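PDB 4JGW: Ral guanine nucleotide dissociation stimulator-like 2 from Mus musculus, which probably acts as a guanine nucleotide exchange factor for a small G protein and is a putative effector of Ras and/or Rap. Local coordinates for residues 394-407 and 418-432. Sequence-based numbering, arbitrary orientation.
Sequences FLKDLVMLDAASKD and KRRKEFAILSELLRL
Phe394 lies as a knob among Ile425, Glu428, Leu429 and Leu432. Leu429 CD1 makes a CH-pi contact over one face, 3.6 Å from the centroid of the Phe394 ring. Ile425 CG2 meets the ring edge in plane, and Leu432 CD1 approaches Phe394 CZ at 3.6 Å. Phe218 of helix 203-219 also touches Leu429 and Leu432. One turn on, Leu398 CD2 packs on Ile425 CD1. The Leu398 carbonyl reaches Glu422 OE2 through a water that donates to both. This is the helical hairpin of the CDC25-homology domain; as in Sos, it probably opens the G protein's nucleotide site. The axes of 394-404 and 418-432 run at 175° and come within 10.5 Å. Leu401 is the second knob, among Lys418, Lys421, Glu422 and Ile425. With CG anti to the backbone N (chi1 -175°), Leu401 CD2 rests 3.6 Å from Glu422 N. Lys418 extends along Ser405 CB. Its NZ lies on an in-plane lone pair of Asp402 O but above the Ser405 carbonyl plane. Lys418 NZ salt-bridges Asp402 OD1 (anti side) and Asp407 OD1 (syn side), each at 2.7 Å. Four oxygens thus share three ammonium hydrogens. Asp407 OD1 also takes a weak bond from Arg419 NH2, while Arg419 NH1 pairs with Glu422 OE1 at 2.8 Å.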
loop_
_atom_site.group_PDB
_atom_site.type_symbol
_atom_site.label_atom_id
_atom_site.label_comp_id
_atom_site.label_asym_id
_atom_site.label_seq_id
_atom_site.Cartn_x
_atom_site.Cartn_y
_atom_site.Cartn_z
ATOM N N PHE A 394 -7.000 3.414 -1.343
ATOM C CA PHE A 394 -5.754 3.988 -0.841
ATOM C C PHE A 394 -5.006 4.730 -1.945
ATOM O O PHE A 394 -4.381 5.763 -1.695
ATOM C CB PHE A 394 -4.861 2.904 -0.227
ATOM C CG PHE A 394 -5.388 2.349 1.067
ATOM C CD1 PHE A 394 -6.262 1.266 1.071
ATOM C CD2 PHE A 394 -5.018 2.917 2.283
ATOM C CE1 PHE A 394 -6.756 0.757 2.265
ATOM C CE2 PHE A 394 -5.507 2.413 3.483
ATOM C CZ PHE A 394 -6.377 1.330 3.474
ATOM N N LEU A 395 -5.075 4.200 -3.165
ATOM C CA LEU A 395 -4.464 4.849 -4.322
ATOM C C LEU A 395 -5.150 6.181 -4.630
ATOM O O LEU A 395 -4.488 7.151 -4.999
ATOM C CB LEU A 395 -4.483 3.928 -5.547
ATOM C CG LEU A 395 -3.717 2.603 -5.453
ATOM C CD1 LEU A 395 -4.006 1.737 -6.666
ATOM C CD2 LEU A 395 -2.214 2.819 -5.294
ATOM N N LYS A 396 -6.469 6.222 -4.446
ATOM C CA LYS A 396 -7.258 7.430 -4.676
ATOM C C LYS A 396 -6.972 8.509 -3.627
ATOM O O LYS A 396 -6.751 9.672 -3.974
ATOM C CB LYS A 396 -8.756 7.112 -4.705
ATOM C CG LYS A 396 -9.545 8.021 -5.634
ATOM C CD LYS A 396 -10.852 8.491 -5.011
ATOM C CE LYS A 396 -11.531 9.524 -5.910
ATOM N NZ LYS A 396 -12.448 10.421 -5.158
ATOM N N ASP A 397 -6.980 8.121 -2.351
ATOM C CA ASP A 397 -6.672 9.045 -1.257
ATOM C C ASP A 397 -5.290 9.674 -1.418
ATOM O O ASP A 397 -5.110 10.866 -1.157
ATOM C CB ASP A 397 -6.774 8.342 0.102
ATOM C CG ASP A 397 -8.198 7.950 0.456
ATOM O OD1 ASP A 397 -9.146 8.624 -0.003
ATOM O OD2 ASP A 397 -8.368 6.964 1.202
ATOM N N LEU A 398 -4.328 8.866 -1.861
ATOM C CA LEU A 398 -2.962 9.330 -2.081
ATOM C C LEU A 398 -2.825 10.231 -3.309
ATOM O O LEU A 398 -1.934 11.081 -3.359
ATOM C CB LEU A 398 -1.986 8.152 -2.139
ATOM C CG LEU A 398 -1.637 7.557 -0.766
ATOM C CD1 LEU A 398 -1.089 6.144 -0.897
ATOM C CD2 LEU A 398 -0.658 8.444 0.002
ATOM N N VAL A 399 -3.709 10.045 -4.288
ATOM C CA VAL A 399 -3.786 10.949 -5.439
ATOM C C VAL A 399 -4.427 12.283 -5.030
ATOM O O VAL A 399 -3.934 13.345 -5.416
ATOM C CB VAL A 399 -4.507 10.297 -6.661
ATOM C CG1 VAL A 399 -4.878 11.339 -7.706
ATOM C CG2 VAL A 399 -3.625 9.233 -7.297
ATOM N N MET A 400 -5.505 12.221 -4.240
ATOM C CA MET A 400 -6.148 13.422 -3.682
ATOM C C MET A 400 -5.145 14.267 -2.908
ATOM O O MET A 400 -5.053 15.478 -3.111
ATOM C CB MET A 400 -7.305 13.072 -2.734
ATOM C CG MET A 400 -8.561 12.454 -3.343
ATOM S SD MET A 400 -9.070 13.081 -4.954
ATOM C CE MET A 400 -8.521 11.702 -5.955
ATOM N N LEU A 401 -4.401 13.610 -2.019
ATOM C CA LEU A 401 -3.439 14.275 -1.143
ATOM C C LEU A 401 -2.295 14.915 -1.929
ATOM O O LEU A 401 -1.871 16.030 -1.617
ATOM C CB LEU A 401 -2.897 13.278 -0.111
ATOM C CG LEU A 401 -1.952 13.750 0.996
ATOM C CD1 LEU A 401 -2.608 14.794 1.903
ATOM C CD2 LEU A 401 -1.500 12.547 1.805
ATOM N N ASP A 402 -1.811 14.205 -2.947
ATOM C CA ASP A 402 -0.748 14.710 -3.814
ATOM C C ASP A 402 -1.186 15.956 -4.589
ATOM O O ASP A 402 -0.409 16.898 -4.744
ATOM C CB ASP A 402 -0.268 13.619 -4.776
ATOM C CG ASP A 402 0.871 14.081 -5.668
ATOM O OD1 ASP A 402 1.856 14.643 -5.143
ATOM O OD2 ASP A 402 0.781 13.878 -6.896
ATOM N N ALA A 403 -2.429 15.951 -5.068
ATOM C CA ALA A 403 -3.001 17.097 -5.778
ATOM C C ALA A 403 -3.257 18.286 -4.848
ATOM O O ALA A 403 -3.084 19.440 -5.245
ATOM C CB ALA A 403 -4.284 16.695 -6.493
ATOM N N ALA A 404 -3.656 17.993 -3.613
ATOM C CA ALA A 404 -4.032 19.027 -2.648
ATOM C C ALA A 404 -2.839 19.723 -1.993
ATOM O O ALA A 404 -2.918 20.904 -1.650
ATOM C CB ALA A 404 -4.959 18.448 -1.583
ATOM N N SER A 405 -1.740 18.991 -1.823
ATOM C CA SER A 405 -0.580 19.498 -1.095
ATOM C C SER A 405 0.613 19.763 -2.009
ATOM O O SER A 405 0.886 18.993 -2.931
ATOM C CB SER A 405 -0.181 18.525 0.016
ATOM O OG SER A 405 -1.271 18.267 0.884
ATOM N N LYS A 406 1.316 20.857 -1.731
ATOM C CA LYS A 406 2.487 21.259 -2.510
ATOM C C LYS A 406 3.715 20.448 -2.106
ATOM O O LYS A 406 3.905 20.148 -0.925
ATOM C CB LYS A 406 2.766 22.755 -2.321
ATOM C CG LYS A 406 1.624 23.669 -2.753
ATOM C CD LYS A 406 1.869 25.112 -2.335
ATOM C CE LYS A 406 0.759 26.022 -2.841
ATOM N NZ LYS A 406 0.958 27.439 -2.429
ATOM N N ASP A 407 4.534 20.094 -3.093
ATOM C CA ASP A 407 5.789 19.387 -2.852
ATOM C C ASP A 407 6.781 20.291 -2.128
ATOM O O ASP A 407 7.354 19.912 -1.104
ATOM C CB ASP A 407 6.397 18.899 -4.172
ATOM C CG ASP A 407 5.652 17.714 -4.765
ATOM O OD1 ASP A 407 4.890 17.041 -4.036
ATOM O OD2 ASP A 407 5.839 17.449 -5.972
ATOM N N LYS A 418 3.224 17.427 4.033
ATOM C CA LYS A 418 2.700 16.533 3.001
ATOM C C LYS A 418 3.152 15.090 3.239
ATOM O O LYS A 418 2.354 14.157 3.123
ATOM C CB LYS A 418 3.144 17.007 1.608
ATOM C CG LYS A 418 2.672 16.119 0.462
ATOM C CD LYS A 418 2.936 16.752 -0.895
ATOM C CE LYS A 418 2.353 15.888 -2.007
ATOM N NZ LYS A 418 2.284 16.601 -3.311
ATOM N N ARG A 419 4.427 14.927 3.585
ATOM C CA ARG A 419 5.029 13.603 3.771
ATOM C C ARG A 419 4.522 12.893 5.027
ATOM O O ARG A 419 4.447 11.662 5.060
ATOM C CB ARG A 419 6.561 13.695 3.781
ATOM C CG ARG A 419 7.166 14.410 2.571
ATOM C CD ARG A 419 6.691 13.806 1.255
ATOM N NE ARG A 419 6.932 14.693 0.119
ATOM C CZ ARG A 419 6.423 14.517 -1.099
ATOM N NH1 ARG A 419 5.630 13.484 -1.356
ATOM N NH2 ARG A 419 6.703 15.380 -2.064
ATOM N N ARG A 420 4.180 13.674 6.052
ATOM C CA ARG A 420 3.594 13.137 7.281
ATOM C C ARG A 420 2.203 12.581 7.014
ATOM O O ARG A 420 1.850 11.505 7.505
ATOM C CB ARG A 420 3.514 14.216 8.363
ATOM C CG ARG A 420 4.841 14.556 9.000
ATOM C CD ARG A 420 4.687 15.596 10.099
ATOM N NE ARG A 420 5.980 16.202 10.397
ATOM C CZ ARG A 420 6.834 15.756 11.310
ATOM N NH1 ARG A 420 6.533 14.699 12.060
ATOM N NH2 ARG A 420 7.993 16.379 11.478
ATOM N N LYS A 421 1.421 13.333 6.240
ATOM C CA LYS A 421 0.069 12.940 5.854
ATOM C C LYS A 421 0.103 11.707 4.956
ATOM O O LYS A 421 -0.790 10.860 5.016
ATOM C CB LYS A 421 -0.643 14.094 5.144
ATOM C CG LYS A 421 -0.849 15.333 6.004
ATOM C CD LYS A 421 -1.553 16.434 5.227
ATOM C CE LYS A 421 -1.525 17.752 5.992
ATOM N NZ LYS A 421 -2.396 18.777 5.353
ATOM N N GLU A 422 1.143 11.613 4.133
ATOM C CA GLU A 422 1.373 10.433 3.308
ATOM C C GLU A 422 1.731 9.219 4.166
ATOM O O GLU A 422 1.164 8.141 3.981
ATOM C CB GLU A 422 2.449 10.708 2.256
ATOM C CG GLU A 422 1.925 11.506 1.065
ATOM C CD GLU A 422 2.997 11.877 0.062
ATOM O OE1 GLU A 422 4.182 11.962 0.440
ATOM O OE2 GLU A 422 2.650 12.091 -1.117
ATOM N N PHE A 423 2.648 9.407 5.114
ATOM C CA PHE A 423 3.035 8.335 6.033
ATOM C C PHE A 423 1.852 7.810 6.851
ATOM O O PHE A 423 1.744 6.609 7.070
ATOM C CB PHE A 423 4.185 8.766 6.955
ATOM C CG PHE A 423 4.615 7.696 7.933
ATOM C CD1 PHE A 423 5.344 6.589 7.501
ATOM C CD2 PHE A 423 4.282 7.793 9.281
ATOM C CE1 PHE A 423 5.734 5.599 8.397
ATOM C CE2 PHE A 423 4.672 6.811 10.191
ATOM C CZ PHE A 423 5.398 5.710 9.750
ATOM N N ALA A 424 0.972 8.709 7.289
ATOM C CA ALA A 424 -0.245 8.325 8.011
ATOM C C ALA A 424 -1.022 7.246 7.257
ATOM O O ALA A 424 -1.405 6.226 7.836
ATOM C CB ALA A 424 -1.131 9.550 8.269
ATOM N N ILE A 425 -1.240 7.479 5.963
ATOM C CA ILE A 425 -1.930 6.527 5.092
ATOM C C ILE A 425 -1.096 5.260 4.907
ATOM O O ILE A 425 -1.632 4.152 4.919
ATOM C CB ILE A 425 -2.275 7.164 3.719
ATOM C CG1 ILE A 425 -3.316 8.275 3.896
ATOM C CG2 ILE A 425 -2.786 6.108 2.732
ATOM C CD1 ILE A 425 -3.268 9.352 2.812
ATOM N N LEU A 426 0.216 5.433 4.748
ATOM C CA LEU A 426 1.128 4.305 4.575
ATOM C C LEU A 426 1.153 3.390 5.800
ATOM O O LEU A 426 1.229 2.168 5.656
ATOM C CB LEU A 426 2.547 4.780 4.235
ATOM C CG LEU A 426 2.818 5.535 2.926
ATOM C CD1 LEU A 426 4.317 5.629 2.679
ATOM C CD2 LEU A 426 2.120 4.903 1.722
ATOM N N SER A 427 1.078 3.983 6.992
ATOM C CA SER A 427 1.082 3.216 8.240
ATOM C C SER A 427 -0.196 2.389 8.405
ATOM O O SER A 427 -0.167 1.322 9.018
ATOM C CB SER A 427 1.310 4.124 9.455
ATOM O OG SER A 427 0.216 5.000 9.668
ATOM N N GLU A 428 -1.304 2.887 7.857
ATOM C CA GLU A 428 -2.558 2.130 7.792
ATOM C C GLU A 428 -2.370 0.872 6.950
ATOM O O GLU A 428 -2.840 -0.206 7.311
ATOM C CB GLU A 428 -3.682 2.975 7.191
ATOM C CG GLU A 428 -4.154 4.140 8.048
ATOM C CD GLU A 428 -5.134 5.048 7.312
ATOM O OE1 GLU A 428 -5.959 4.535 6.520
ATOM O OE2 GLU A 428 -5.080 6.280 7.528
ATOM N N LEU A 429 -1.671 1.026 5.829
ATOM C CA LEU A 429 -1.368 -0.075 4.923
ATOM C C LEU A 429 -0.442 -1.088 5.608
ATOM O O LEU A 429 -0.629 -2.300 5.470
ATOM C CB LEU A 429 -0.733 0.479 3.642
ATOM C CG LEU A 429 -1.266 0.135 2.241
ATOM C CD1 LEU A 429 -2.781 -0.054 2.181
ATOM C CD2 LEU A 429 -0.834 1.215 1.252
ATOM N N LEU A 430 0.536 -0.582 6.361
ATOM C CA LEU A 430 1.451 -1.425 7.140
ATOM C C LEU A 430 0.729 -2.251 8.206
ATOM O O LEU A 430 1.041 -3.424 8.398
ATOM C CB LEU A 430 2.551 -0.587 7.800
ATOM C CG LEU A 430 3.692 -0.038 6.943
ATOM C CD1 LEU A 430 4.461 1.019 7.720
ATOM C CD2 LEU A 430 4.631 -1.151 6.482
ATOM N N ARG A 431 -0.235 -1.636 8.889
ATOM C CA ARG A 431 -1.010 -2.339 9.913
ATOM C C ARG A 431 -1.986 -3.350 9.300
ATOM O O ARG A 431 -2.336 -4.341 9.935
ATOM C CB ARG A 431 -1.743 -1.351 10.834
ATOM C CG ARG A 431 -3.177 -1.060 10.440
ATOM C CD ARG A 431 -3.908 -0.230 11.484
ATOM N NE ARG A 431 -5.344 -0.512 11.478
ATOM C CZ ARG A 431 -6.225 0.019 10.631
ATOM N NH1 ARG A 431 -5.838 0.878 9.693
ATOM N NH2 ARG A 431 -7.504 -0.315 10.724
ATOM N N LEU A 432 -2.425 -3.094 8.069
ATOM C CA LEU A 432 -3.283 -4.039 7.362
ATOM C C LEU A 432 -2.468 -5.219 6.836
ATOM O O LEU A 432 -2.990 -6.325 6.692
ATOM C CB LEU A 432 -4.059 -3.352 6.231
ATOM C CG LEU A 432 -5.212 -2.432 6.656
ATOM C CD1 LEU A 432 -5.622 -1.531 5.509
ATOM C CD2 LEU A 432 -6.414 -3.216 7.186
HETATM O O HOH W 1 0.460 10.878 -2.130
#